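PDB 3IRV: cysteine hydrolase from Pseudomonas syringae pv. phaseolicola 1448A, which probably acts as a hydrolase of the isochorismatase (cysteine hydrolase) family, although its natural substrate is not established. Local coordinates for residues A[26-31]-A[142-147]; A[120-125]-A[150-155]; A[48-53]-A[103-108]; A[171-176]-A[208-213]; A[66-71]-A[131-136]. All coordinates share one frame; numbering follows the deposited sequence. Where two conformers were deposited one is given.

In the fold
Contact 1 is the core, a backbone-bonded pair of parallel strands near the centre of the α/β fold; contact 2 lies beside it, buried, where the loop after strand 115-119 meets helix 149-162 under the second subunit. Contacts 3 and 5 are apolar and more peripheral: contact 3 joins the start of helix 50-62 to a loop, and contact 5 packs helix 130-136 on strand 66-72, the sheet neighbour of strand 23-28 in contact 1. Contact 4, partly buried, is polar and ties the turn before strand 174-175 to the start of helix 210-220. Thus main-chain bonding dominates the centre, aromatic and sulfur packing the subunit-facing side, and aliphatic or capping contacts the periphery.

Contact 1: A[26-31]-A[142-147]; sequences IVVDMQ and IIVCGT
Two neighbouring strands of the central parallel sheet of the isochorismatase-type α/β fold meet here, 23° apart in direction. Main-chain bonds form a ladder of four. Ile-26 N points almost straight at Ile-143 O (2.8 Å, 179° at the hydrogen), Cys-145 N returns to Ile-26 O, Val-28 N reaches Cys-145 O at 2.7 Å, and Thr-147 N closes the row on Val-28 O. The chain turns a corner at Gly-146, whose positive phi of 122° belongs to a conformation that calls for glycine. Gly-146 CA also makes a CA-H...O contact of 3.3 Å with Val-28 O.

Apolar packing splits between the faces. Ile-26 and Val-144 share one, where Ile-26 CD1 crosses obliquely onto Ile-142 CD1 at 3.7 Å. Val-28 leans toward the partner strand, so that its CG2 meets Val-144 CG1 obliquely. On the other face Val-27 CG2 lies 4.0 Å from Cys-145 SG.

Polar side chains gather at the C-terminal end of the strands. Thr-147 OG1 bonds to Ala-175 O. Asp-29 OD2 forms a salt bridge with Lys-119 and lies beside Cys-152, consistent with the Asp-Lys-Cys triad of cysteine hydrolases in this family. One water donates both to Asp-29 OD2 at 2.8 Å and to Thr-147 O at 3.1 Å.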
# COMPACT_ATOMS: atom_id res chain seq x y z
N ILE A 26 -13.18 10.70 -3.70
CA ILE A 26 -11.83 11.02 -4.13
C ILE A 26 -11.59 10.42 -5.52
O ILE A 26 -11.67 9.20 -5.73
CB ILE A 26 -10.76 10.52 -3.14
CG1 ILE A 26 -11.08 11.03 -1.72
CG2 ILE A 26 -9.37 10.98 -3.59
CD1 ILE A 26 -10.12 10.48 -0.68
N VAL A 27 -11.32 11.30 -6.49
CA VAL A 27 -11.08 10.89 -7.88
C VAL A 27 -9.57 10.89 -8.12
O VAL A 27 -8.94 11.97 -8.21
CB VAL A 27 -11.76 11.85 -8.88
CG1 VAL A 27 -11.58 11.32 -10.29
CG2 VAL A 27 -13.28 12.02 -8.56
N VAL A 28 -8.99 9.70 -8.16
CA VAL A 28 -7.53 9.58 -8.18
C VAL A 28 -6.95 9.66 -9.59
O VAL A 28 -7.19 8.75 -10.41
CB VAL A 28 -7.10 8.26 -7.52
CG1 VAL A 28 -5.55 8.18 -7.46
CG2 VAL A 28 -7.76 8.10 -6.12
N ASP A 29 -6.20 10.73 -9.85
CA ASP A 29 -5.30 10.83 -11.00
C ASP A 29 -5.99 10.57 -12.36
O ASP A 29 -5.41 9.92 -13.24
CB ASP A 29 -4.10 9.90 -10.80
CG ASP A 29 -3.19 10.36 -9.67
OD1 ASP A 29 -3.47 11.45 -9.10
OD2 ASP A 29 -2.24 9.63 -9.34
N MET A 30 -7.20 11.10 -12.52
CA MET A 30 -7.86 11.02 -13.84
C MET A 30 -7.34 12.13 -14.78
O MET A 30 -8.09 12.97 -15.28
CB MET A 30 -9.38 10.91 -13.71
CG MET A 30 -9.83 9.56 -13.10
SD MET A 30 -9.38 8.07 -14.06
CE MET A 30 -10.69 8.20 -15.35
N GLN A 31 -6.04 12.03 -15.04
CA GLN A 31 -5.28 13.03 -15.79
C GLN A 31 -5.04 12.53 -17.20
O GLN A 31 -5.01 11.30 -17.45
CB GLN A 31 -3.93 13.27 -15.10
CG GLN A 31 -4.05 13.91 -13.71
CD GLN A 31 -2.78 13.78 -12.92
OE1 GLN A 31 -2.63 12.81 -12.17
NE2 GLN A 31 -1.84 14.71 -13.12
N ILE A 142 -14.55 7.90 2.98
CA ILE A 142 -14.11 8.28 1.63
C ILE A 142 -14.42 7.20 0.60
O ILE A 142 -14.23 6.01 0.86
CB ILE A 142 -12.60 8.67 1.58
CG1 ILE A 142 -11.69 7.52 2.06
CG2 ILE A 142 -12.33 9.95 2.42
CD1 ILE A 142 -10.17 7.84 1.95
N ILE A 143 -14.87 7.63 -0.58
CA ILE A 143 -15.19 6.73 -1.69
C ILE A 143 -14.10 6.94 -2.73
O ILE A 143 -13.93 8.07 -3.21
CB ILE A 143 -16.55 7.13 -2.32
CG1 ILE A 143 -17.66 6.93 -1.27
CG2 ILE A 143 -16.85 6.31 -3.58
CD1 ILE A 143 -18.99 7.61 -1.64
N VAL A 144 -13.37 5.87 -3.10
CA VAL A 144 -12.18 6.02 -3.93
C VAL A 144 -12.44 5.44 -5.32
O VAL A 144 -12.94 4.30 -5.44
CB VAL A 144 -10.95 5.32 -3.29
CG1 VAL A 144 -9.75 5.32 -4.24
CG2 VAL A 144 -10.60 6.01 -1.95
N CYS A 145 -12.15 6.24 -6.34
CA CYS A 145 -12.19 5.81 -7.73
C CYS A 145 -11.01 6.42 -8.48
O CYS A 145 -10.33 7.31 -7.93
CB CYS A 145 -13.51 6.23 -8.37
SG CYS A 145 -13.76 8.06 -8.42
N GLY A 146 -10.75 5.95 -9.70
CA GLY A 146 -9.66 6.50 -10.51
C GLY A 146 -8.64 5.47 -10.93
O GLY A 146 -9.01 4.35 -11.18
N THR A 147 -7.35 5.86 -11.01
CA THR A 147 -6.31 4.97 -11.53
C THR A 147 -4.97 5.35 -10.83
O THR A 147 -4.83 6.51 -10.43
CB THR A 147 -6.22 5.09 -13.10
OG1 THR A 147 -5.55 3.96 -13.68
CG2 THR A 147 -5.47 6.38 -13.52
O HOH W 1 -1.85 7.37 -10.89

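Contact 2: A[120-125]-A[150-155]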
# COMPACT_ATOMS: atom_id res chain seq x y z
N LEU A 120 3.03 14.50 -4.96
CA LEU A 120 4.31 14.25 -5.61
C LEU A 120 4.58 12.78 -5.92
O LEU A 120 5.53 12.46 -6.65
CB LEU A 120 5.47 14.77 -4.74
CG LEU A 120 5.50 16.26 -4.41
CD1 LEU A 120 6.66 16.53 -3.40
CD2 LEU A 120 5.64 17.10 -5.67
N PHE A 121 3.81 11.88 -5.29
CA PHE A 121 4.12 10.45 -5.40
C PHE A 121 2.78 9.73 -5.58
O PHE A 121 1.89 10.25 -6.27
CB PHE A 121 4.86 10.02 -4.12
CG PHE A 121 6.02 9.09 -4.36
CD1 PHE A 121 7.20 9.23 -3.61
CD2 PHE A 121 5.97 8.09 -5.31
CE1 PHE A 121 8.29 8.36 -3.80
CE2 PHE A 121 7.06 7.21 -5.50
CZ PHE A 121 8.21 7.36 -4.74
N TYR A 122 2.63 8.55 -5.00
CA TYR A 122 1.41 7.77 -5.26
C TYR A 122 0.26 8.06 -4.29
O TYR A 122 -0.91 8.15 -4.70
CB TYR A 122 1.69 6.26 -5.25
CG TYR A 122 2.84 5.86 -6.14
CD1 TYR A 122 2.92 6.28 -7.47
CD2 TYR A 122 3.86 5.06 -5.63
CE1 TYR A 122 3.99 5.89 -8.28
CE2 TYR A 122 4.94 4.66 -6.43
CZ TYR A 122 5.00 5.08 -7.75
OH TYR A 122 6.06 4.65 -8.52
N SER A 123 0.60 8.14 -3.01
CA SER A 123 -0.35 8.30 -1.92
C SER A 123 -1.10 9.61 -2.04
O SER A 123 -0.47 10.68 -2.16
CB SER A 123 0.39 8.36 -0.60
OG SER A 123 -0.52 8.59 0.46
N GLY A 124 -2.43 9.56 -1.92
CA GLY A 124 -3.21 10.81 -1.86
C GLY A 124 -3.10 11.52 -0.52
O GLY A 124 -3.49 12.70 -0.42
N PHE A 125 -2.59 10.81 0.50
CA PHE A 125 -2.50 11.33 1.88
C PHE A 125 -1.11 11.79 2.29
O PHE A 125 -0.98 12.79 3.01
CB PHE A 125 -2.93 10.28 2.90
CG PHE A 125 -4.41 10.17 3.05
CD1 PHE A 125 -5.11 11.10 3.82
CD2 PHE A 125 -5.12 9.17 2.39
CE1 PHE A 125 -6.50 11.01 3.95
CE2 PHE A 125 -6.51 9.08 2.50
CZ PHE A 125 -7.21 9.98 3.30
N ASN A 150 -3.99 -0.54 -8.11
CA ASN A 150 -3.10 -1.13 -7.09
C ASN A 150 -2.00 -0.18 -6.65
O ASN A 150 -1.22 -0.51 -5.74
CB ASN A 150 -2.46 -2.41 -7.62
CG ASN A 150 -1.61 -2.16 -8.84
OD1 ASN A 150 -2.05 -1.50 -9.80
ND2 ASN A 150 -0.39 -2.69 -8.82
N VAL A 151 -1.91 0.98 -7.30
CA VAL A 151 -0.79 1.87 -7.05
C VAL A 151 -1.33 3.11 -6.34
O VAL A 151 -1.46 3.09 -5.12
CB VAL A 151 0.02 2.20 -8.31
CG1 VAL A 151 1.30 2.95 -7.93
CG2 VAL A 151 0.42 0.90 -9.08
N CYS A 152 -1.69 4.17 -7.07
CA CYS A 152 -2.18 5.37 -6.39
C CYS A 152 -3.52 5.16 -5.67
O CYS A 152 -3.71 5.69 -4.57
CB CYS A 152 -2.33 6.52 -7.35
SG CYS A 152 -0.72 6.97 -8.04
N CYS A 153 -4.45 4.40 -6.27
CA CYS A 153 -5.73 4.17 -5.60
C CYS A 153 -5.50 3.36 -4.31
O CYS A 153 -5.90 3.81 -3.21
CB CYS A 153 -6.73 3.47 -6.53
SG CYS A 153 -6.97 4.46 -8.00
N GLU A 154 -4.82 2.22 -4.42
CA GLU A 154 -4.58 1.39 -3.23
C GLU A 154 -3.72 2.09 -2.17
O GLU A 154 -3.96 1.91 -0.98
CB GLU A 154 -3.96 0.04 -3.59
CG GLU A 154 -4.87 -1.10 -3.32
CD GLU A 154 -4.11 -2.39 -3.18
OE1 GLU A 154 -4.17 -3.22 -4.08
OE2 GLU A 154 -3.42 -2.56 -2.18
N THR A 155 -2.71 2.86 -2.57
CA THR A 155 -1.91 3.56 -1.55
C THR A 155 -2.77 4.58 -0.80
O THR A 155 -2.68 4.69 0.42
CB THR A 155 -0.64 4.21 -2.12
OG1 THR A 155 0.07 3.23 -2.88
CG2 THR A 155 0.26 4.70 -0.99
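Tyr-122 carries the first shell. Val-151 CG1 sits over one face of its ring in a CH-π contact, 3.8 Å from the centroid and 14° off the normal. Over the centre of the opposite face lies CD2 of Phe-121, so the phenol ring is sandwiched between a methyl and an aromatic edge atom. Cys-152 SG approaches the ring obliquely, 3.7 Å from Tyr-122 CD1, a sulfur-aromatic contact. The same sulfur is 3.5 Å from Tyr-122 O. Further along, Thr-155 CG2, anti to its backbone N, presses on Ser-123 CB at 3.7 Å.

The next shell fixes these groups. Thr-155 OG1 turns back along its helix to donate to Val-151 O at 2.7 Å, from above the carbonyl plane, and that oxygen also receives Thr-155 N, so two donors grip it. Arg-158 of the second subunit also bonds to Thr-155 OG1. Ser-123 OG accepts from Phe-125 N at 3.0 Å, an ST turn, and also pairs with Asp-159. Lys-119 NZ bonds to both Phe-121 O and Tyr-122 O, while Tyr-122 OH bonds to Glu-203 O of the second subunit.

By analogy with the family, Cys-152 is probably the nucleophile, with Asp-29 and Lys-119 close by. The loop that follows strand 115-119 lies here against the start of helix 149-162, beside strand 23-28 and helix 83-87 and against the second subunit.

Contact 3: A[48-53]-A[103-108]; sequences DIVQPI and EVIEAL
Val-50, in the first turn of helix 50-62, faces the loop 103-108 with both of its methyls, each turned to a different partner. CG2, anti to the carbonyl carbon, meets Ile-105 CD1 tip to tip at 3.9 Å. CG1, anti to the backbone N (chi1 173°), rests against Ala-107 CB at 3.8 Å, nearer the surface. Ile-105 reaches this position with CG1 in the crowded place between its backbone N and carbonyl carbon (chi1 59°), the rest of the chain extended.

One helical turn on, Ile-53 and Leu-108 cross at about a right angle. The branch methyl Ile-53 CG2, anti to its backbone N, rests against the forked end of Leu-108 and touches both methyls, 3.7 Å from Leu-108 CD2 and 4.0 Å from Leu-108 CD1. Leu-108 CD2 also lies 4.0 Å from Val-50 O, so it spans both helix residues.

The loop backbone is kept compact by Leu-108 N bonding to Ile-105 O at 2.9 Å across the short 3-10 turn at 106-107. Met-30 packs on both Val-50 and Leu-108. Between 48-53 and 103-108 the side-chain pairs are aliphatic and non-directional; one turn on, Gln-54 NE2 adds a polar tie from the same helix by donating to Ala-107 O.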
# COMPACT_ATOMS: atom_id res chain seq x y z
N ASP A 48 -13.09 2.56 -19.54
CA ASP A 48 -14.27 1.90 -18.98
C ASP A 48 -14.78 2.46 -17.65
O ASP A 48 -15.88 2.10 -17.20
CB ASP A 48 -14.00 0.40 -18.83
CG ASP A 48 -13.71 -0.26 -20.16
OD1 ASP A 48 -14.36 0.12 -21.17
OD2 ASP A 48 -12.82 -1.13 -20.20
N ILE A 49 -14.00 3.34 -17.03
CA ILE A 49 -14.43 3.93 -15.75
C ILE A 49 -14.89 5.38 -15.80
O ILE A 49 -15.38 5.92 -14.80
CB ILE A 49 -13.38 3.76 -14.61
CG1 ILE A 49 -12.14 4.63 -14.85
CG2 ILE A 49 -12.96 2.31 -14.50
CD1 ILE A 49 -11.23 4.65 -13.60
N VAL A 50 -14.76 6.03 -16.97
CA VAL A 50 -15.16 7.43 -17.05
C VAL A 50 -16.67 7.62 -16.81
O VAL A 50 -17.08 8.48 -16.02
CB VAL A 50 -14.75 8.04 -18.40
CG1 VAL A 50 -15.30 9.43 -18.57
CG2 VAL A 50 -13.20 8.05 -18.53
N GLN A 51 -17.49 6.80 -17.47
CA GLN A 51 -18.95 6.90 -17.31
C GLN A 51 -19.44 6.68 -15.85
O GLN A 51 -20.19 7.51 -15.33
CB GLN A 51 -19.63 5.96 -18.31
CG GLN A 51 -21.09 6.22 -18.55
CD GLN A 51 -21.66 5.27 -19.60
OE1 GLN A 51 -22.59 4.50 -19.32
NE2 GLN A 51 -21.08 5.29 -20.80
N PRO A 52 -19.02 5.57 -15.20
CA PRO A 52 -19.42 5.44 -13.79
C PRO A 52 -18.96 6.59 -12.91
O PRO A 52 -19.72 7.02 -12.04
CB PRO A 52 -18.75 4.14 -13.31
CG PRO A 52 -17.97 3.62 -14.44
CD PRO A 52 -18.30 4.37 -15.69
N ILE A 53 -17.73 7.08 -13.11
CA ILE A 53 -17.29 8.25 -12.34
C ILE A 53 -18.19 9.49 -12.62
O ILE A 53 -18.59 10.20 -11.68
CB ILE A 53 -15.78 8.53 -12.52
CG1 ILE A 53 -14.97 7.33 -11.99
CG2 ILE A 53 -15.38 9.79 -11.75
CD1 ILE A 53 -13.52 7.46 -12.19
N GLU A 103 -3.25 17.70 -16.69
CA GLU A 103 -4.61 18.20 -16.42
C GLU A 103 -5.63 17.06 -16.37
O GLU A 103 -5.50 16.06 -17.09
CB GLU A 103 -5.02 19.21 -17.51
CG GLU A 103 -4.08 20.41 -17.65
CD GLU A 103 -4.03 21.31 -16.39
OE1 GLU A 103 -5.02 21.35 -15.60
OE2 GLU A 103 -2.99 22.00 -16.20
N VAL A 104 -6.65 17.23 -15.51
CA VAL A 104 -7.78 16.29 -15.46
C VAL A 104 -8.52 16.27 -16.81
O VAL A 104 -8.69 17.31 -17.45
CB VAL A 104 -8.75 16.66 -14.32
CG1 VAL A 104 -10.02 15.79 -14.34
CG2 VAL A 104 -8.02 16.56 -12.94
N ILE A 105 -8.92 15.07 -17.24
CA ILE A 105 -9.65 14.95 -18.49
C ILE A 105 -10.94 15.76 -18.51
O ILE A 105 -11.65 15.89 -17.50
CB ILE A 105 -9.95 13.47 -18.84
CG1 ILE A 105 -10.78 12.78 -17.74
CG2 ILE A 105 -8.66 12.71 -19.06
CD1 ILE A 105 -11.23 11.35 -18.19
N GLU A 106 -11.25 16.28 -19.71
CA GLU A 106 -12.42 17.16 -19.86
C GLU A 106 -13.72 16.44 -19.50
O GLU A 106 -14.65 17.06 -18.97
CB GLU A 106 -12.48 17.74 -21.27
CG GLU A 106 -13.36 19.00 -21.40
CD GLU A 106 -12.96 20.14 -20.45
OE1 GLU A 106 -11.75 20.42 -20.30
OE2 GLU A 106 -13.87 20.77 -19.86
N ALA A 107 -13.79 15.13 -19.76
CA ALA A 107 -14.98 14.35 -19.43
C ALA A 107 -15.30 14.37 -17.94
O ALA A 107 -16.47 14.12 -17.55
CB ALA A 107 -14.84 12.91 -19.93
N LEU A 108 -14.29 14.69 -17.11
CA LEU A 108 -14.47 14.76 -15.67
C LEU A 108 -14.07 16.13 -15.12
O LEU A 108 -13.71 16.25 -13.95
CB LEU A 108 -13.66 13.64 -14.97
CG LEU A 108 -14.04 12.20 -15.30
CD1 LEU A 108 -13.05 11.29 -14.59
CD2 LEU A 108 -15.48 11.91 -14.84

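Contact 4: A[171-176]-A[208-213]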
# COMPACT_ATOMS: atom_id res chain seq x y z
N SER A 171 -15.51 -1.15 -7.19
CA SER A 171 -15.02 -2.22 -8.05
C SER A 171 -15.06 -1.90 -9.54
O SER A 171 -14.17 -2.35 -10.29
CB SER A 171 -15.78 -3.52 -7.77
OG SER A 171 -17.15 -3.32 -8.02
N ASP A 172 -16.03 -1.11 -9.98
CA ASP A 172 -16.18 -0.83 -11.41
C ASP A 172 -15.70 0.59 -11.78
O ASP A 172 -15.96 1.08 -12.89
CB ASP A 172 -17.63 -1.07 -11.84
CG ASP A 172 -18.62 -0.12 -11.17
OD1 ASP A 172 -18.36 0.37 -10.04
OD2 ASP A 172 -19.68 0.13 -11.78
N ALA A 173 -14.99 1.25 -10.85
CA ALA A 173 -14.53 2.61 -11.12
C ALA A 173 -13.08 2.85 -10.70
O ALA A 173 -12.68 3.98 -10.45
CB ALA A 173 -15.47 3.64 -10.51
N ASN A 174 -12.30 1.78 -10.66
CA ASN A 174 -10.85 1.85 -10.46
C ASN A 174 -10.23 1.05 -11.58
O ASN A 174 -10.62 -0.10 -11.80
CB ASN A 174 -10.45 1.26 -9.09
CG ASN A 174 -10.73 2.24 -7.93
OD1 ASN A 174 -9.92 3.13 -7.66
ND2 ASN A 174 -11.89 2.09 -7.28
N ALA A 175 -9.26 1.64 -12.26
CA ALA A 175 -8.65 1.04 -13.46
C ALA A 175 -7.22 0.58 -13.21
O ALA A 175 -6.40 1.37 -12.76
CB ALA A 175 -8.64 2.06 -14.59
N ALA A 176 -6.93 -0.69 -13.53
CA ALA A 176 -5.59 -1.24 -13.36
C ALA A 176 -4.86 -1.36 -14.71
O ALA A 176 -5.48 -1.28 -15.78
CB ALA A 176 -5.66 -2.61 -12.68
N THR A 208 -17.57 -2.02 -3.21
CA THR A 208 -18.92 -2.10 -3.75
C THR A 208 -18.93 -1.46 -5.13
O THR A 208 -17.88 -1.01 -5.60
CB THR A 208 -19.97 -1.44 -2.81
OG1 THR A 208 -21.30 -1.79 -3.25
CG2 THR A 208 -19.83 0.07 -2.78
N THR A 209 -20.09 -1.47 -5.79
CA THR A 209 -20.19 -0.86 -7.13
C THR A 209 -20.56 0.61 -7.06
O THR A 209 -21.16 1.08 -6.07
CB THR A 209 -21.24 -1.56 -8.01
OG1 THR A 209 -22.52 -1.43 -7.38
CG2 THR A 209 -20.89 -3.03 -8.17
N THR A 210 -20.23 1.32 -8.13
CA THR A 210 -20.63 2.72 -8.26
C THR A 210 -22.14 2.88 -8.09
O THR A 210 -22.59 3.75 -7.33
CB THR A 210 -20.21 3.29 -9.62
OG1 THR A 210 -18.79 3.14 -9.75
CG2 THR A 210 -20.54 4.77 -9.72
N ALA A 211 -22.90 2.02 -8.77
CA ALA A 211 -24.38 2.10 -8.71
C ALA A 211 -24.89 1.96 -7.29
O ALA A 211 -25.76 2.71 -6.85
CB ALA A 211 -25.04 1.06 -9.62
N GLU A 212 -24.34 1.00 -6.54
CA GLU A 212 -24.81 0.83 -5.16
C GLU A 212 -24.41 1.98 -4.27
O GLU A 212 -25.21 2.41 -3.43
CB GLU A 212 -24.41 -0.51 -4.51
CG GLU A 212 -24.46 -0.53 -2.94
CD GLU A 212 -25.83 -0.16 -2.27
OE1 GLU A 212 -26.90 -0.06 -2.93
OE2 GLU A 212 -25.82 0.02 -1.03
N VAL A 213 -23.21 2.52 -4.44
CA VAL A 213 -22.86 3.69 -3.63
C VAL A 213 -23.72 4.94 -3.93
O VAL A 213 -24.08 5.68 -3.02
CB VAL A 213 -21.33 3.95 -3.65
CG1 VAL A 213 -20.93 5.00 -4.67
CG2 VAL A 213 -20.84 4.33 -2.24
O HOH W 2 -22.15 0.44 -11.05
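Asp-172 OD1 is gripped by two donors from Thr-210. The backbone Thr-210 N gives a bond of 2.8 Å and 165° onto the syn lone pair, and Thr-210 OG1 donates at the same 2.8 Å from above the carboxylate plane. Beside them Ser-171 N donates to Thr-208 O at 2.9 Å, continuing the pairing of strand 206-208 one residue past the end of strand 166-170. The other carboxylate oxygen, Asp-172 OD2, receives a water at 2.6 Å that in turn accepts from Ala-211 N at 2.9 Å.

Thr-209 is the N-cap: its OG1, held between backbone N and carbonyl carbon (chi1 61°), accepts Glu-212 N at 3.2 Å. The amides of Thr-210, Ala-211 and Glu-212 are thus met in turn by carboxylate, water and hydroxyl. A negative charge at this end of a helix would be stabilised by the dipole, which would tend to keep Asp-172 ionised.

Packing is modest. Ala-173 CB lies 3.4 Å from Thr-210 OG1, and Thr-209 CG2 lies 3.8 Å from Ser-171 OG. Helix 50-62 covers Ala-173 and Thr-210 through Ile-53, Pro-52 and Leu-56, and Phe-184 of the second subunit packs on Ser-171. The arrangement is that of a capped helix N-terminus, reinforced by an aspartate from a distant turn beside a parallel α/β sheet.

Contact 5: A[66-71]-A[131-136]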
# COMPACT_ATOMS: atom_id res chain seq x y z
N MET A 66 -18.78 16.16 -0.82
CA MET A 66 -17.60 16.85 -1.37
C MET A 66 -16.87 15.98 -2.37
O MET A 66 -16.70 14.79 -2.15
CB MET A 66 -16.62 17.25 -0.24
CG MET A 66 -15.30 17.91 -0.72
SD MET A 66 -14.28 18.65 0.61
CE MET A 66 -14.46 17.34 1.79
N VAL A 67 -16.49 16.58 -3.50
CA VAL A 67 -15.72 15.90 -4.53
C VAL A 67 -14.29 16.45 -4.53
O VAL A 67 -14.10 17.67 -4.66
CB VAL A 67 -16.33 16.15 -5.92
CG1 VAL A 67 -15.42 15.62 -7.00
CG2 VAL A 67 -17.71 15.48 -6.00
N ILE A 68 -13.32 15.55 -4.43
CA ILE A 68 -11.89 15.90 -4.40
C ILE A 68 -11.17 15.18 -5.53
O ILE A 68 -11.28 13.96 -5.64
CB ILE A 68 -11.24 15.47 -3.08
CG1 ILE A 68 -11.97 16.16 -1.91
CG2 ILE A 68 -9.73 15.78 -3.08
CD1 ILE A 68 -11.65 15.62 -0.50
N TYR A 69 -10.45 15.92 -6.36
CA TYR A 69 -9.62 15.30 -7.39
C TYR A 69 -8.17 15.28 -6.92
O TYR A 69 -7.69 16.28 -6.40
CB TYR A 69 -9.66 16.13 -8.67
CG TYR A 69 -10.99 16.19 -9.36
CD1 TYR A 69 -11.21 15.41 -10.51
CD2 TYR A 69 -12.03 17.05 -8.91
CE1 TYR A 69 -12.44 15.47 -11.20
CE2 TYR A 69 -13.26 17.11 -9.59
CZ TYR A 69 -13.45 16.31 -10.74
OH TYR A 69 -14.69 16.42 -11.39
N LEU A 70 -7.49 14.16 -7.09
CA LEU A 70 -6.05 14.11 -6.87
C LEU A 70 -5.36 14.23 -8.23
O LEU A 70 -5.85 13.67 -9.23
CB LEU A 70 -5.62 12.77 -6.27
CG LEU A 70 -6.28 12.43 -4.94
CD1 LEU A 70 -5.69 11.13 -4.42
CD2 LEU A 70 -6.12 13.57 -3.92
N ARG A 71 -4.25 14.95 -8.27
CA ARG A 71 -3.41 15.00 -9.47
C ARG A 71 -1.98 14.72 -9.08
O ARG A 71 -1.48 15.29 -8.10
CB ARG A 71 -3.48 16.38 -10.13
CG ARG A 71 -4.90 16.82 -10.51
CD ARG A 71 -4.90 18.15 -11.31
NE ARG A 71 -4.19 19.21 -10.56
CZ ARG A 71 -4.05 20.46 -10.99
NH1 ARG A 71 -4.55 20.81 -12.16
NH2 ARG A 71 -3.37 21.35 -10.26
N ASP A 131 -5.62 15.39 4.16
CA ASP A 131 -6.11 15.17 5.51
C ASP A 131 -6.72 16.45 6.09
O ASP A 131 -7.72 16.39 6.82
CB ASP A 131 -5.01 14.63 6.41
CG ASP A 131 -5.55 14.02 7.68
OD1 ASP A 131 -6.38 13.09 7.60
OD2 ASP A 131 -5.15 14.50 8.76
N THR A 132 -6.13 17.60 5.75
CA THR A 132 -6.68 18.89 6.23
C THR A 132 -8.07 19.12 5.62
O THR A 132 -9.03 19.42 6.33
CB THR A 132 -5.74 20.04 5.86
OG1 THR A 132 -4.49 19.88 6.55
CG2 THR A 132 -6.37 21.42 6.20
N VAL A 133 -8.19 18.91 4.30
CA VAL A 133 -9.45 19.11 3.60
C VAL A 133 -10.56 18.21 4.20
O VAL A 133 -11.68 18.66 4.47
CB VAL A 133 -9.25 18.90 2.09
CG1 VAL A 133 -10.60 18.88 1.33
CG2 VAL A 133 -8.29 19.97 1.52
N LEU A 134 -10.22 16.95 4.47
CA LEU A 134 -11.21 16.00 4.97
C LEU A 134 -11.56 16.30 6.42
O LEU A 134 -12.74 16.39 6.78
CB LEU A 134 -10.66 14.57 4.86
CG LEU A 134 -10.44 14.06 3.43
CD1 LEU A 134 -9.76 12.68 3.48
CD2 LEU A 134 -11.80 13.96 2.70
N ARG A 135 -10.55 16.47 7.26
CA ARG A 135 -10.87 16.66 8.69
C ARG A 135 -11.51 18.02 8.97
O ARG A 135 -12.35 18.11 9.85
CB ARG A 135 -9.64 16.46 9.59
CG ARG A 135 -9.08 15.02 9.57
CD ARG A 135 -10.10 13.97 10.06
NE ARG A 135 -9.47 12.65 10.20
CZ ARG A 135 -10.11 11.52 10.47
NH1 ARG A 135 -11.42 11.49 10.64
NH2 ARG A 135 -9.39 10.39 10.57
N ALA A 136 -11.14 19.05 8.19
CA ALA A 136 -11.80 20.37 8.35
C ALA A 136 -13.32 20.26 8.15
O ALA A 136 -14.10 21.01 8.79
CB ALA A 136 -11.20 21.37 7.37
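Strand 66-71 of the parallel sheet is covered here by helix 131-136, which belongs to the β-α-β crossover between strands 115-119 and 141-147. Strand and helix run nearly antiparallel (175°), with axes 11.0 Å apart, so long side chains bridge the layers.

Met-66 comes first. Its CG is anti to the backbone N (chi1 177°) and the chain stays extended until it bends at chi3 (42°). This brings SD obliquely against Val-133 CG1 at 3.8 Å. The terminal CE stays beside the same residue, 4.1 Å from Val-133 O, and only loosely approaches Leu-134 CD2 at 4.4 Å.

Val-67 and, two residues on, Tyr-69 face helix 50-62 on the other side of the sheet. Between them Ile-68 returns to the near face and, with chi2 extended, sends CD1 between the two helix residues.

From the helix, Leu-134 also packs on Ala-24 and Tyr-165. The contact is entirely apolar, joining a sheet face to its covering helix. At its centre Ile-68 CD1 lies 3.9 Å from Val-133 CG1, tip to tip, and 3.6 Å from Leu-134 CD2.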